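Local structure of glycogen synthase (Cyanobacterium sp. CLg1, 6GNF) at residues Y91-K96 with L148-G153; C59-R64 with I102-H107; M21-F26 with G55-T60; T29-Y34 with D42-L47. The protein is a bacterial glycogen synthase of the starch synthase family, a two-domain glycosyltransferase whose model holds adenosine-5'-diphosphate and a glycan. All coordinates share one frame; numbering follows the deposited sequence.

Interaction 1 of 4, residues Y91-K96 with L148-G153; sequences YFHSYK and LLVPLG
Three side chains of strand 91-96, Tyr91, His93 and Tyr95, reach the segment 148-153, which leaves the short helix 146-149 at Val150 and runs alongside the strand in nearly the same direction, 15° apart end to end. The strand belongs to the mixed sheet of the starch synthase catalytic domain, and its alternation puts these three residues on the face turned to segment 148-153. No direct hydrogen bond joins the segments; they meet by packing and through one water.

The apolar part lies at the Tyr91 end. Val150 CG2 sits over one face of the phenol ring, 4.2 Å from Tyr91 CG, and Leu149 CD1 comes within 4.3 Å of Tyr91 CE2. The hydroxyl of Tyr91 is hydrogen-bonded to the backbone oxygen of Ala142 in helix 132-144, so the ring is held at its far end as well.

The polar part centres on His93. With CG anti to the backbone N (chi1 -179°), the imidazole extends toward the loop, and its CE1 comes 3.4 Å from Pro151 O. A water links the same two residues: it lies 2.8 Å from His93 ND1 and donates to Pro151 O at 3.0 Å. On the other ring nitrogen, NE2 bonds to Asp100 of strand 99-105, whose OD1 also takes the N-H of Gly153. One carboxylate thus ties the histidine and the loop to the neighbouring strand.

At the partly exposed end the ring of Tyr95 lies against the backbone of Gly153, Tyr95 CE2 3.4 Å from Gly153 CA.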
loop_
_atom_site.group_PDB
_atom_site.type_symbol
_atom_site.label_atom_id
_atom_site.label_comp_id
_atom_site.label_asym_id
_atom_site.label_seq_id
_atom_site.Cartn_x
_atom_site.Cartn_y
_atom_site.Cartn_z
ATOM N N TYR A 91 21.893 14.098 -2.600
ATOM C CA TYR A 91 21.069 13.270 -3.466
ATOM C C TYR A 91 21.910 12.148 -4.047
ATOM O O TYR A 91 23.018 12.359 -4.551
ATOM C CB TYR A 91 20.463 14.092 -4.600
ATOM C CG TYR A 91 19.513 15.180 -4.157
ATOM C CD1 TYR A 91 18.207 14.885 -3.774
ATOM C CD2 TYR A 91 19.905 16.515 -4.161
ATOM C CE1 TYR A 91 17.325 15.885 -3.382
ATOM C CE2 TYR A 91 19.037 17.526 -3.759
ATOM C CZ TYR A 91 17.745 17.212 -3.371
ATOM O OH TYR A 91 16.877 18.233 -2.980
ATOM N N PHE A 92 21.416 10.924 -3.898
ATOM C CA PHE A 92 21.991 9.768 -4.558
ATOM C C PHE A 92 21.042 9.387 -5.682
ATOM O O PHE A 92 19.869 9.756 -5.654
ATOM C CB PHE A 92 22.176 8.616 -3.575
ATOM C CG PHE A 92 23.350 8.790 -2.654
ATOM C CD1 PHE A 92 23.346 9.787 -1.691
ATOM C CD2 PHE A 92 24.449 7.964 -2.748
ATOM C CE1 PHE A 92 24.420 9.955 -0.838
ATOM C CE2 PHE A 92 25.530 8.118 -1.900
ATOM C CZ PHE A 92 25.517 9.120 -0.943
ATOM N N HIS A 93 21.548 8.632 -6.645
ATOM C CA HIS A 93 20.844 8.408 -7.901
ATOM C C HIS A 93 21.108 7.005 -8.414
ATOM O O HIS A 93 22.250 6.587 -8.474
ATOM C CB HIS A 93 21.312 9.459 -8.916
ATOM C CG HIS A 93 20.640 9.369 -10.250
ATOM N ND1 HIS A 93 21.116 10.026 -11.359
ATOM C CD2 HIS A 93 19.537 8.700 -10.660
ATOM C CE1 HIS A 93 20.339 9.761 -12.397
ATOM N NE2 HIS A 93 19.375 8.959 -11.998
ATOM N N SER A 94 20.043 6.267 -8.704
ATOM C CA SER A 94 20.153 5.015 -9.448
ATOM C C SER A 94 19.214 5.034 -10.643
ATOM O O SER A 94 18.288 5.844 -10.689
ATOM C CB SER A 94 19.924 3.785 -8.558
ATOM O OG SER A 94 18.700 3.828 -7.857
ATOM N N TYR A 95 19.522 4.204 -11.637
ATOM C CA TYR A 95 18.788 4.196 -12.894
ATOM C C TYR A 95 18.488 2.774 -13.291
ATOM O O TYR A 95 19.370 1.932 -13.326
ATOM C CB TYR A 95 19.559 4.979 -13.967
ATOM C CG TYR A 95 18.827 5.084 -15.284
ATOM C CD1 TYR A 95 18.870 4.051 -16.200
ATOM C CD2 TYR A 95 18.051 6.198 -15.591
ATOM C CE1 TYR A 95 18.180 4.129 -17.398
ATOM C CE2 TYR A 95 17.378 6.290 -16.795
ATOM C CZ TYR A 95 17.477 5.267 -17.705
ATOM O OH TYR A 95 16.778 5.290 -18.890
ATOM N N LYS A 96 17.209 2.459 -13.460
ATOM C CA LYS A 96 16.804 1.083 -13.712
ATOM C C LYS A 96 15.520 0.991 -14.536
ATOM O O LYS A 96 14.496 1.569 -14.157
ATOM C CB LYS A 96 16.612 0.362 -12.380
ATOM C CG LYS A 96 16.934 -1.120 -12.427
ATOM C CD LYS A 96 16.705 -1.775 -11.073
ATOM C CE LYS A 96 15.228 -2.031 -10.812
ATOM N NZ LYS A 96 14.808 -1.577 -9.458
ATOM N N LEU A 148 14.943 20.374 -10.734
ATOM C CA LEU A 148 15.781 21.512 -11.109
ATOM C C LEU A 148 17.272 21.189 -11.083
ATOM O O LEU A 148 18.045 21.828 -11.790
ATOM C CB LEU A 148 15.508 22.696 -10.181
ATOM C CG LEU A 148 14.048 23.142 -10.045
ATOM C CD1 LEU A 148 13.932 24.235 -8.988
ATOM C CD2 LEU A 148 13.502 23.627 -11.373
ATOM N N LEU A 149 17.673 20.187 -10.296
ATOM C CA LEU A 149 19.088 19.979 -9.962
ATOM C C LEU A 149 19.708 18.690 -10.473
ATOM O O LEU A 149 20.877 18.675 -10.881
ATOM C CB LEU A 149 19.260 20.002 -8.440
ATOM C CG LEU A 149 19.129 21.317 -7.678
ATOM C CD1 LEU A 149 19.324 21.098 -6.183
ATOM C CD2 LEU A 149 20.049 22.396 -8.214
ATOM N N VAL A 150 18.943 17.608 -10.478
ATOM C CA VAL A 150 19.519 16.279 -10.688
ATOM C C VAL A 150 19.453 15.836 -12.160
ATOM O O VAL A 150 18.373 15.577 -12.688
ATOM C CB VAL A 150 18.817 15.232 -9.797
ATOM C CG1 VAL A 150 19.421 13.854 -9.993
ATOM C CG2 VAL A 150 18.913 15.631 -8.325
ATOM N N PRO A 151 20.618 15.667 -12.815
ATOM C CA PRO A 151 20.593 15.206 -14.198
ATOM C C PRO A 151 20.172 13.746 -14.288
ATOM O O PRO A 151 20.702 12.884 -13.581
ATOM C CB PRO A 151 22.039 15.367 -14.662
ATOM C CG PRO A 151 22.849 15.309 -13.414
ATOM C CD PRO A 151 21.992 15.876 -12.323
ATOM N N LEU A 152 19.260 13.462 -15.204
ATOM C CA LEU A 152 18.602 12.173 -15.270
ATOM C C LEU A 152 19.156 11.336 -16.412
ATOM O O LEU A 152 20.022 11.761 -17.169
ATOM C CB LEU A 152 17.092 12.376 -15.445
ATOM C CG LEU A 152 16.394 13.196 -14.374
ATOM C CD1 LEU A 152 14.921 13.353 -14.692
ATOM C CD2 LEU A 152 16.567 12.581 -12.988
ATOM N N GLY A 153 18.675 10.107 -16.497
ATOM C CA GLY A 153 19.089 9.179 -17.532
ATOM C C GLY A 153 20.294 8.374 -17.095
ATOM O O GLY A 153 20.807 8.547 -15.980
HETATM O O HOH W 1 22.648 12.387 -11.382
#

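Interaction 2 of 4, residues C59-R64 with I102-H107; sequences CTVAPR and IWVDHH. With SO4 (sulfate ion), chain G.
The guanidinium of Arg64 is met at its edge, within its own plane, by Asp105 OD1 and by O2 of a sulfate ion. NH1 serves both: it donates to Asp105 OD1 at 2.9 Å in a salt bridge and, in an almost straight bond of 175°, to the sulfate O2. A second, more bent bond runs from Arg64 NH2 to sulfate O4. The carboxylate is turned 70° from the guanidinium, so that NH1 meets OD1 from above the plane of the acid. Phe92 of strand 85-96 makes a cation-pi contact with the same arginine. The other flat group, the indole of Trp103, has a water over one face, 3.3 Å above the plane and toward the rim. Its CZ3 lies 3.9 Å from Ala62 CB, and its NE1 is hydrogen-bonded to Ser94.

The backbones of segments 59-64 and 102-107 pair in parallel. Ile102 N donates to Thr60 O (2.8 Å), Ala62 N to Ile102 O, Val104 N to Ala62 O, and Arg64 N to Val104 O (2.8 Å). On the sheet face of Val61, Ile102, Pro63 and Val104, covered in part by helix 132-144, Val61 CG1 packs 3.7 Å from Val104 CG2. The extended arginine chain crosses Trp103 at about a right angle, its CB 3.8 Å from Trp103 CB, and then runs beside Asp105.

Arg90 binds both Asp105 OD2 and the sulfate, so two arginines share one acid and one anion. The sulfate was probably picked up from the crystallisation solution, and together with Asp105 it would offset the charge that the paired arginines bring to the end of these strands.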
loop_
_atom_site.group_PDB
_atom_site.type_symbol
_atom_site.label_atom_id
_atom_site.label_comp_id
_atom_site.label_asym_id
_atom_site.label_seq_id
_atom_site.Cartn_x
_atom_site.Cartn_y
_atom_site.Cartn_z
ATOM N N CYS A 59 10.715 9.856 -12.833
ATOM C CA CYS A 59 11.648 9.602 -11.740
ATOM C C CYS A 59 10.870 9.416 -10.454
ATOM O O CYS A 59 9.705 9.793 -10.369
ATOM C CB CYS A 59 12.661 10.732 -11.586
ATOM S SG CYS A 59 11.975 12.283 -10.962
ATOM N N THR A 60 11.507 8.783 -9.477
ATOM C CA THR A 60 10.953 8.680 -8.138
ATOM C C THR A 60 11.920 9.370 -7.189
ATOM O O THR A 60 13.137 9.419 -7.431
ATOM C CB THR A 60 10.767 7.223 -7.669
ATOM O OG1 THR A 60 12.061 6.630 -7.477
ATOM C CG2 THR A 60 9.934 6.427 -8.681
ATOM N N VAL A 61 11.363 9.948 -6.133
ATOM C CA VAL A 61 12.145 10.549 -5.068
ATOM C C VAL A 61 11.677 9.968 -3.756
ATOM O O VAL A 61 10.475 9.990 -3.465
ATOM C CB VAL A 61 11.954 12.080 -5.003
ATOM C CG1 VAL A 61 12.843 12.673 -3.922
ATOM C CG2 VAL A 61 12.255 12.715 -6.348
ATOM N N ALA A 62 12.626 9.470 -2.963
ATOM C CA ALA A 62 12.297 8.873 -1.679
ATOM C C ALA A 62 13.505 8.955 -0.767
ATOM O O ALA A 62 14.611 9.224 -1.227
ATOM C CB ALA A 62 11.890 7.430 -1.879
ATOM N N PRO A 63 13.314 8.704 0.533
ATOM C CA PRO A 63 14.459 8.776 1.448
ATOM C C PRO A 63 15.462 7.661 1.230
ATOM O O PRO A 63 15.088 6.553 0.847
ATOM C CB PRO A 63 13.816 8.629 2.833
ATOM C CG PRO A 63 12.396 9.048 2.634
ATOM C CD PRO A 63 12.040 8.566 1.262
ATOM N N ARG A 64 16.733 7.947 1.469
ATOM C CA ARG A 64 17.781 6.927 1.414
ATOM C C ARG A 64 17.886 6.242 2.778
ATOM O O ARG A 64 18.675 6.628 3.630
ATOM C CB ARG A 64 19.115 7.563 1.009
ATOM C CG ARG A 64 20.245 6.580 0.750
ATOM C CD ARG A 64 21.480 7.346 0.319
ATOM N NE ARG A 64 22.613 6.475 0.057
ATOM C CZ ARG A 64 23.752 6.448 0.741
ATOM N NH1 ARG A 64 23.973 7.242 1.779
ATOM N NH2 ARG A 64 24.692 5.598 0.371
ATOM N N ILE A 102 15.812 8.724 -7.327
ATOM C CA ILE A 102 16.586 9.696 -6.591
ATOM C C ILE A 102 16.346 9.443 -5.114
ATOM O O ILE A 102 15.202 9.314 -4.668
ATOM C CB ILE A 102 16.140 11.133 -6.924
ATOM C CG1 ILE A 102 16.071 11.356 -8.445
ATOM C CG2 ILE A 102 17.047 12.146 -6.244
ATOM C CD1 ILE A 102 17.334 11.012 -9.171
ATOM N N TRP A 103 17.425 9.402 -4.347
ATOM C CA TRP A 103 17.341 9.105 -2.929
ATOM C C TRP A 103 17.871 10.268 -2.114
ATOM O O TRP A 103 19.003 10.717 -2.296
ATOM C CB TRP A 103 18.164 7.872 -2.612
ATOM C CG TRP A 103 17.902 6.725 -3.520
ATOM C CD1 TRP A 103 18.721 6.263 -4.497
ATOM C CD2 TRP A 103 16.742 5.884 -3.534
ATOM N NE1 TRP A 103 18.154 5.179 -5.118
ATOM C CE2 TRP A 103 16.948 4.916 -4.537
ATOM C CE3 TRP A 103 15.567 5.839 -2.783
ATOM C CZ2 TRP A 103 16.017 3.931 -4.830
ATOM C CZ3 TRP A 103 14.626 4.845 -3.073
ATOM C CH2 TRP A 103 14.857 3.909 -4.091
ATOM N N VAL A 104 17.045 10.745 -1.195
ATOM C CA VAL A 104 17.387 11.878 -0.362
ATOM C C VAL A 104 18.165 11.383 0.844
ATOM O O VAL A 104 17.643 10.634 1.661
ATOM C CB VAL A 104 16.118 12.617 0.095
ATOM C CG1 VAL A 104 16.483 13.855 0.901
ATOM C CG2 VAL A 104 15.270 12.996 -1.106
ATOM N N ASP A 105 19.406 11.839 0.974
ATOM C CA ASP A 105 20.297 11.346 2.006
ATOM C C ASP A 105 20.435 12.335 3.164
ATOM O O ASP A 105 20.753 13.505 2.975
ATOM C CB ASP A 105 21.673 11.063 1.425
ATOM C CG ASP A 105 22.662 10.558 2.472
ATOM O OD1 ASP A 105 22.500 9.449 3.030
ATOM O OD2 ASP A 105 23.636 11.301 2.749
ATOM N N HIS A 106 20.220 11.834 4.378
ATOM C CA HIS A 106 20.376 12.612 5.599
ATOM C C HIS A 106 20.501 11.656 6.776
ATOM O O HIS A 106 19.925 10.576 6.759
ATOM C CB HIS A 106 19.171 13.525 5.817
ATOM C CG HIS A 106 19.422 14.630 6.789
ATOM N ND1 HIS A 106 19.362 14.457 8.154
ATOM C CD2 HIS A 106 19.751 15.928 6.591
ATOM C CE1 HIS A 106 19.646 15.594 8.759
ATOM N NE2 HIS A 106 19.886 16.507 7.833
ATOM N N HIS A 107 21.218 12.085 7.807
ATOM C CA HIS A 107 21.427 11.285 9.008
ATOM C C HIS A 107 20.108 10.724 9.592
ATOM O O HIS A 107 20.073 9.588 10.018
ATOM C CB HIS A 107 22.255 12.107 10.030
ATOM C CG HIS A 107 22.196 11.607 11.435
ATOM N ND1 HIS A 107 23.070 10.647 11.910
ATOM C CD2 HIS A 107 21.442 11.986 12.496
ATOM C CE1 HIS A 107 22.827 10.424 13.190
ATOM N NE2 HIS A 107 21.840 11.219 13.568
HETATM S S SO4 G . 27.903 7.231 2.374
HETATM O O1 SO4 G . 28.377 8.605 2.066
HETATM O O2 SO4 G . 26.684 7.244 3.221
HETATM O O3 SO4 G . 28.977 6.535 3.115
HETATM O O4 SO4 G . 27.621 6.507 1.114
HETATM O O HOH W 2 13.596 6.885 -5.501
HETATM O O HOH W 3 20.025 9.016 4.216
#

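Interaction 3 of 4, residues M21-F26 with G55-T60; sequences MLNICF and GHKVCT. With SO4 (sulfate ion), chain H.
Strands 23-27 and 57-63 are the two parallel strands of a beta-alpha-beta unit in the Rossmann-like N-terminal part of the enzyme, connected through helix 39-54. Gly55, which ends that helix in a Schellman motif, leads into the second strand. Four backbone bonds hold the pair: Lys57 N to Leu22 O, Ile24 N to Lys57 O (2.9 Å), Cys59 N to Ile24 O and Phe26 N to Cys59 O (2.9 Å).

Before the strands proper, His56 extends the pairing with its side chain. Leu22 N donates to His56 ND1 at 3.2 Å, nearly straight (170°) but tilted from the ring plane, and Leu22 CD1 rests over one face of the imidazole in a CH-pi contact. This end packs on helix 526-540.

Phe26 and Val58 cross on the face covered by helix 39-54, with Phe26 CD1 4.2 Å from Val58 CG1. On the other face, the thiol sulfurs of Cys25 and Cys59 touch without a disulfide, SG to SG 3.6 Å. On the same face, at the start of the strands, Asn23 and Lys57 lie side by side. A water bridges Asn23 OD1 and Lys57 NZ, accepting from Lys57 NZ at 2.7 Å. Asn23 ND2 is hydrogen-bonded to Asn164 O and, at 2.9 Å, to O3 of a sulfate probably from the crystallisation solution.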
loop_
_atom_site.group_PDB
_atom_site.type_symbol
_atom_site.label_atom_id
_atom_site.label_comp_id
_atom_site.label_asym_id
_atom_site.label_seq_id
_atom_site.Cartn_x
_atom_site.Cartn_y
_atom_site.Cartn_z
ATOM N N MET A 21 5.831 13.979 -24.685
ATOM C CA MET A 21 6.500 13.447 -23.510
ATOM C C MET A 21 6.144 14.234 -22.245
ATOM O O MET A 21 6.354 15.439 -22.174
ATOM C CB MET A 21 8.011 13.482 -23.756
ATOM C CG MET A 21 8.854 12.766 -22.712
ATOM S SD MET A 21 10.606 12.706 -23.156
ATOM C CE MET A 21 10.571 11.615 -24.581
ATOM N N LEU A 22 5.563 13.542 -21.268
ATOM C CA LEU A 22 5.293 14.095 -19.948
ATOM C C LEU A 22 6.503 13.946 -19.036
ATOM O O LEU A 22 7.282 13.007 -19.175
ATOM C CB LEU A 22 4.115 13.374 -19.295
ATOM C CG LEU A 22 2.784 13.454 -20.029
ATOM C CD1 LEU A 22 1.837 12.393 -19.504
ATOM C CD2 LEU A 22 2.179 14.842 -19.897
ATOM N N ASN A 23 6.624 14.876 -18.095
ATOM C CA ASN A 23 7.624 14.828 -17.044
ATOM C C ASN A 23 6.917 14.533 -15.730
ATOM O O ASN A 23 6.131 15.351 -15.251
ATOM C CB ASN A 23 8.339 16.172 -16.957
ATOM C CG ASN A 23 9.103 16.512 -18.226
ATOM O OD1 ASN A 23 9.859 15.700 -18.744
ATOM N ND2 ASN A 23 8.914 17.720 -18.725
ATOM N N ILE A 24 7.167 13.355 -15.168
ATOM C CA ILE A 24 6.451 12.906 -13.987
ATOM C C ILE A 24 7.435 12.571 -12.877
ATOM O O ILE A 24 8.300 11.723 -13.043
ATOM C CB ILE A 24 5.595 11.667 -14.293
ATOM C CG1 ILE A 24 4.752 11.901 -15.551
ATOM C CG2 ILE A 24 4.682 11.340 -13.118
ATOM C CD1 ILE A 24 4.142 10.647 -16.109
ATOM N N CYS A 25 7.247 13.201 -11.723
ATOM C CA CYS A 25 8.109 12.996 -10.571
ATOM C C CYS A 25 7.287 12.417 -9.416
ATOM O O CYS A 25 6.449 13.118 -8.847
ATOM C CB CYS A 25 8.737 14.326 -10.170
ATOM S SG CYS A 25 9.825 14.223 -8.741
ATOM N N PHE A 26 7.489 11.130 -9.119
ATOM C CA PHE A 26 6.772 10.445 -8.029
ATOM C C PHE A 26 7.521 10.663 -6.736
ATOM O O PHE A 26 8.743 10.468 -6.681
ATOM C CB PHE A 26 6.700 8.934 -8.267
ATOM C CG PHE A 26 5.620 8.518 -9.217
ATOM C CD1 PHE A 26 5.757 8.731 -10.571
ATOM C CD2 PHE A 26 4.472 7.899 -8.755
ATOM C CE1 PHE A 26 4.761 8.343 -11.455
ATOM C CE2 PHE A 26 3.472 7.507 -9.630
ATOM C CZ PHE A 26 3.618 7.726 -10.982
ATOM N N GLY A 55 7.009 5.867 -22.881
ATOM C CA GLY A 55 7.861 6.914 -23.449
ATOM C C GLY A 55 7.956 8.202 -22.656
ATOM O O GLY A 55 8.577 9.153 -23.108
ATOM N N HIS A 56 7.365 8.252 -21.468
ATOM C CA HIS A 56 7.418 9.474 -20.665
ATOM C C HIS A 56 8.683 9.510 -19.816
ATOM O O HIS A 56 9.318 8.474 -19.589
ATOM C CB HIS A 56 6.162 9.606 -19.804
ATOM C CG HIS A 56 4.899 9.518 -20.597
ATOM N ND1 HIS A 56 4.534 10.472 -21.518
ATOM C CD2 HIS A 56 3.936 8.568 -20.640
ATOM C CE1 HIS A 56 3.395 10.122 -22.089
ATOM N NE2 HIS A 56 3.011 8.969 -21.574
ATOM N N LYS A 57 9.049 10.708 -19.370
ATOM C CA LYS A 57 10.220 10.901 -18.534
ATOM C C LYS A 57 9.781 10.849 -17.087
ATOM O O LYS A 57 9.052 11.725 -16.621
ATOM C CB LYS A 57 10.882 12.237 -18.841
ATOM C CG LYS A 57 12.220 12.408 -18.145
ATOM C CD LYS A 57 12.792 13.799 -18.355
ATOM C CE LYS A 57 13.212 14.021 -19.797
ATOM N NZ LYS A 57 13.995 15.284 -19.928
ATOM N N VAL A 58 10.290 9.863 -16.356
ATOM C CA VAL A 58 9.771 9.513 -15.040
ATOM C C VAL A 58 10.901 9.330 -14.037
ATOM O O VAL A 58 11.919 8.734 -14.355
ATOM C CB VAL A 58 8.980 8.193 -15.110
ATOM C CG1 VAL A 58 8.230 7.942 -13.820
ATOM C CG2 VAL A 58 8.008 8.219 -16.285
ATOM N N CYS A 59 10.715 9.856 -12.833
ATOM C CA CYS A 59 11.648 9.602 -11.740
ATOM C C CYS A 59 10.870 9.416 -10.454
ATOM O O CYS A 59 9.705 9.793 -10.369
ATOM C CB CYS A 59 12.661 10.732 -11.586
ATOM S SG CYS A 59 11.975 12.283 -10.962
ATOM N N THR A 60 11.507 8.783 -9.477
ATOM C CA THR A 60 10.953 8.680 -8.138
ATOM C C THR A 60 11.920 9.370 -7.189
ATOM O O THR A 60 13.137 9.419 -7.431
ATOM C CB THR A 60 10.767 7.223 -7.669
ATOM O OG1 THR A 60 12.061 6.630 -7.477
ATOM C CG2 THR A 60 9.934 6.427 -8.681
HETATM S S SO4 H . 9.847 20.371 -21.387
HETATM O O1 SO4 H . 9.990 21.245 -20.202
HETATM O O2 SO4 H . 8.438 20.421 -21.854
HETATM O O3 SO4 H . 10.206 18.973 -21.046
HETATM O O4 SO4 H . 10.768 20.868 -22.439
HETATM O O HOH W 4 12.073 17.196 -19.469
#

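Interaction 4 of 4, residues T29-Y34 with D42-L47; sequences TEVAPY and DVTEGL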
loop_
_atom_site.group_PDB
_atom_site.type_symbol
_atom_site.label_atom_id
_atom_site.label_comp_id
_atom_site.label_asym_id
_atom_site.label_seq_id
_atom_site.Cartn_x
_atom_site.Cartn_y
_atom_site.Cartn_z
ATOM N N THR A 29 7.598 7.597 0.401
ATOM C CA THR A 29 8.495 7.018 1.399
ATOM C C THR A 29 9.003 5.641 0.986
ATOM O O THR A 29 9.946 5.152 1.579
ATOM C CB THR A 29 7.777 6.871 2.749
ATOM O OG1 THR A 29 6.490 6.278 2.521
ATOM C CG2 THR A 29 7.567 8.214 3.366
ATOM N N GLU A 30 8.351 5.013 0.005
ATOM C CA GLU A 30 8.648 3.634 -0.358
ATOM C C GLU A 30 8.784 3.484 -1.861
ATOM O O GLU A 30 7.931 3.957 -2.603
ATOM C CB GLU A 30 7.503 2.720 0.068
ATOM C CG GLU A 30 7.442 2.390 1.539
ATOM C CD GLU A 30 6.269 1.480 1.884
ATOM O OE1 GLU A 30 5.898 0.586 1.079
ATOM O OE2 GLU A 30 5.717 1.675 2.987
ATOM N N VAL A 31 9.816 2.762 -2.290
ATOM C CA VAL A 31 9.951 2.334 -3.688
ATOM C C VAL A 31 10.527 0.920 -3.703
ATOM O O VAL A 31 11.691 0.719 -3.380
ATOM C CB VAL A 31 10.893 3.258 -4.504
ATOM C CG1 VAL A 31 10.965 2.786 -5.950
ATOM C CG2 VAL A 31 10.431 4.703 -4.451
ATOM N N ALA A 32 9.707 -0.058 -4.061
ATOM C CA ALA A 32 10.182 -1.434 -4.144
ATOM C C ALA A 32 11.188 -1.541 -5.281
ATOM O O ALA A 32 11.097 -0.804 -6.256
ATOM C CB ALA A 32 9.019 -2.394 -4.386
ATOM N N PRO A 33 12.167 -2.456 -5.159
ATOM C CA PRO A 33 12.417 -3.357 -4.036
ATOM C C PRO A 33 13.343 -2.759 -2.969
ATOM O O PRO A 33 13.701 -3.422 -2.020
ATOM C CB PRO A 33 13.082 -4.555 -4.713
ATOM C CG PRO A 33 13.843 -3.952 -5.854
ATOM C CD PRO A 33 13.119 -2.693 -6.259
ATOM N N TYR A 34 13.640 -1.473 -3.061
ATOM C CA TYR A 34 14.616 -0.844 -2.171
ATOM C C TYR A 34 14.001 -0.659 -0.780
ATOM O O TYR A 34 14.619 -0.935 0.246
ATOM C CB TYR A 34 14.987 0.528 -2.727
ATOM C CG TYR A 34 15.554 0.517 -4.133
ATOM C CD1 TYR A 34 16.931 0.404 -4.341
ATOM C CD2 TYR A 34 14.727 0.640 -5.255
ATOM C CE1 TYR A 34 17.466 0.401 -5.617
ATOM C CE2 TYR A 34 15.253 0.635 -6.533
ATOM C CZ TYR A 34 16.625 0.516 -6.714
ATOM O OH TYR A 34 17.201 0.515 -7.973
ATOM N N ASP A 42 5.115 -1.269 -4.114
ATOM C CA ASP A 42 4.878 -1.977 -5.367
ATOM C C ASP A 42 4.331 -1.049 -6.437
ATOM O O ASP A 42 4.795 -1.099 -7.564
ATOM C CB ASP A 42 3.929 -3.159 -5.172
ATOM C CG ASP A 42 4.541 -4.283 -4.324
ATOM O OD1 ASP A 42 5.768 -4.545 -4.389
ATOM O OD2 ASP A 42 3.774 -4.932 -3.571
ATOM N N VAL A 43 3.407 -0.163 -6.072
ATOM C CA VAL A 43 2.842 0.784 -7.031
ATOM C C VAL A 43 3.922 1.746 -7.540
ATOM O O VAL A 43 4.050 1.954 -8.752
ATOM C CB VAL A 43 1.678 1.589 -6.426
ATOM C CG1 VAL A 43 1.215 2.662 -7.400
ATOM C CG2 VAL A 43 0.515 0.665 -6.047
ATOM N N THR A 44 4.725 2.292 -6.634
ATOM C CA THR A 44 5.768 3.247 -7.039
ATOM C C THR A 44 6.931 2.576 -7.787
ATOM O O THR A 44 7.758 3.258 -8.407
ATOM C CB THR A 44 6.301 4.084 -5.854
ATOM O OG1 THR A 44 6.841 3.225 -4.858
ATOM C CG2 THR A 44 5.180 4.843 -5.229
ATOM N N GLU A 45 6.973 1.247 -7.769
ATOM C CA GLU A 45 7.863 0.512 -8.656
ATOM C C GLU A 45 7.213 0.322 -10.024
ATOM O O GLU A 45 7.790 0.706 -11.032
ATOM C CB GLU A 45 8.220 -0.851 -8.065
ATOM C CG GLU A 45 9.211 -1.632 -8.921
ATOM C CD GLU A 45 9.441 -3.061 -8.459
ATOM O OE1 GLU A 45 8.885 -3.468 -7.427
ATOM O OE2 GLU A 45 10.195 -3.788 -9.125
ATOM N N GLY A 46 6.024 -0.278 -10.040
ATOM C CA GLY A 46 5.391 -0.734 -11.272
ATOM C C GLY A 46 4.814 0.324 -12.186
ATOM O O GLY A 46 4.989 0.266 -13.400
ATOM N N LEU A 47 4.109 1.286 -11.608
ATOM C CA LEU A 47 3.455 2.323 -12.407
ATOM C C LEU A 47 4.486 3.220 -13.111
ATOM O O LEU A 47 4.379 3.437 -14.317
ATOM C CB LEU A 47 2.448 3.117 -11.556
ATOM C CG LEU A 47 1.773 4.344 -12.179
ATOM C CD1 LEU A 47 1.135 4.026 -13.527
ATOM C CD2 LEU A 47 0.737 4.922 -11.219
#
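Glu45, on helix 39-54, lays its whole side chain along Ala32 of the loop 29-34. Its CB and CG each lie 3.4 Å from Ala32 O. CG stands anti to the backbone N (chi1 -177°) and the chain stays extended beyond it, which carries the carboxylate past the peptide of Ala32 toward Pro33. CD remains 3.6 Å from Ala32 O. At the tip the two oxygens part: OE1 comes 3.2 Å from Ala32 CB, whereas OE2 lies 4.2 Å from Pro33 CD and forms a salt bridge with Lys306. The lysine probably offsets the negative charge of a carboxylate lying close to Ala32 O. The peptide bond before Pro33 is cis, and it turns the chain just where the glutamate ends.

The preceding residue, Thr44, supplies the hydrogen bond of the contact: its OG1 donates to Glu30 O at 2.6 Å, approaching 25° out of the carbonyl plane. The same hydroxyl lies 3.4 Å from Val31 CA, and Glu30 O also receives a bond from Ser28 OG, so two hydroxyls grip this one oxygen. Nearer the start of the helix, Asp42 OD1 approaches Ala32 CB.

The contact borders the ligand site: Asp42 belongs to the adenosine-5'-diphosphate pocket, Val43 to the glycan pocket, and the side chain of Glu30, its OE2 hydrogen-bonded to Thr37, lies about 4 Å from the bound AC1 unit. In the fold, the loop follows strand 23-27 and folds back against the early turns of helix 39-54, with Pro33 and Tyr34 reaching strand 85-96 and Leu47 packing on helix 526-540.

How the interactions relate
Interactions 1, 2 and 3 all involve the nine-stranded mixed sheet, in which strands 85-96, 99-105, 57-63 and 23-27 are successive neighbours. Interactions 2 and 3 share Cys59 and Thr60 on strand 57-63, and their centres lie about 17 Å apart. Interactions 1 and 2, with centres about 10 Å apart, are joined by the pairing of Phe92 with Trp103. Along the chain, interaction 4 is nested within the connection closed by interaction 3, and the segments of interactions 1 and 2 alternate. Tyr34 of interaction 4 packs on Trp103 of interaction 2, linking the loop beside the ligand pockets to the sheet of the catalytic domain.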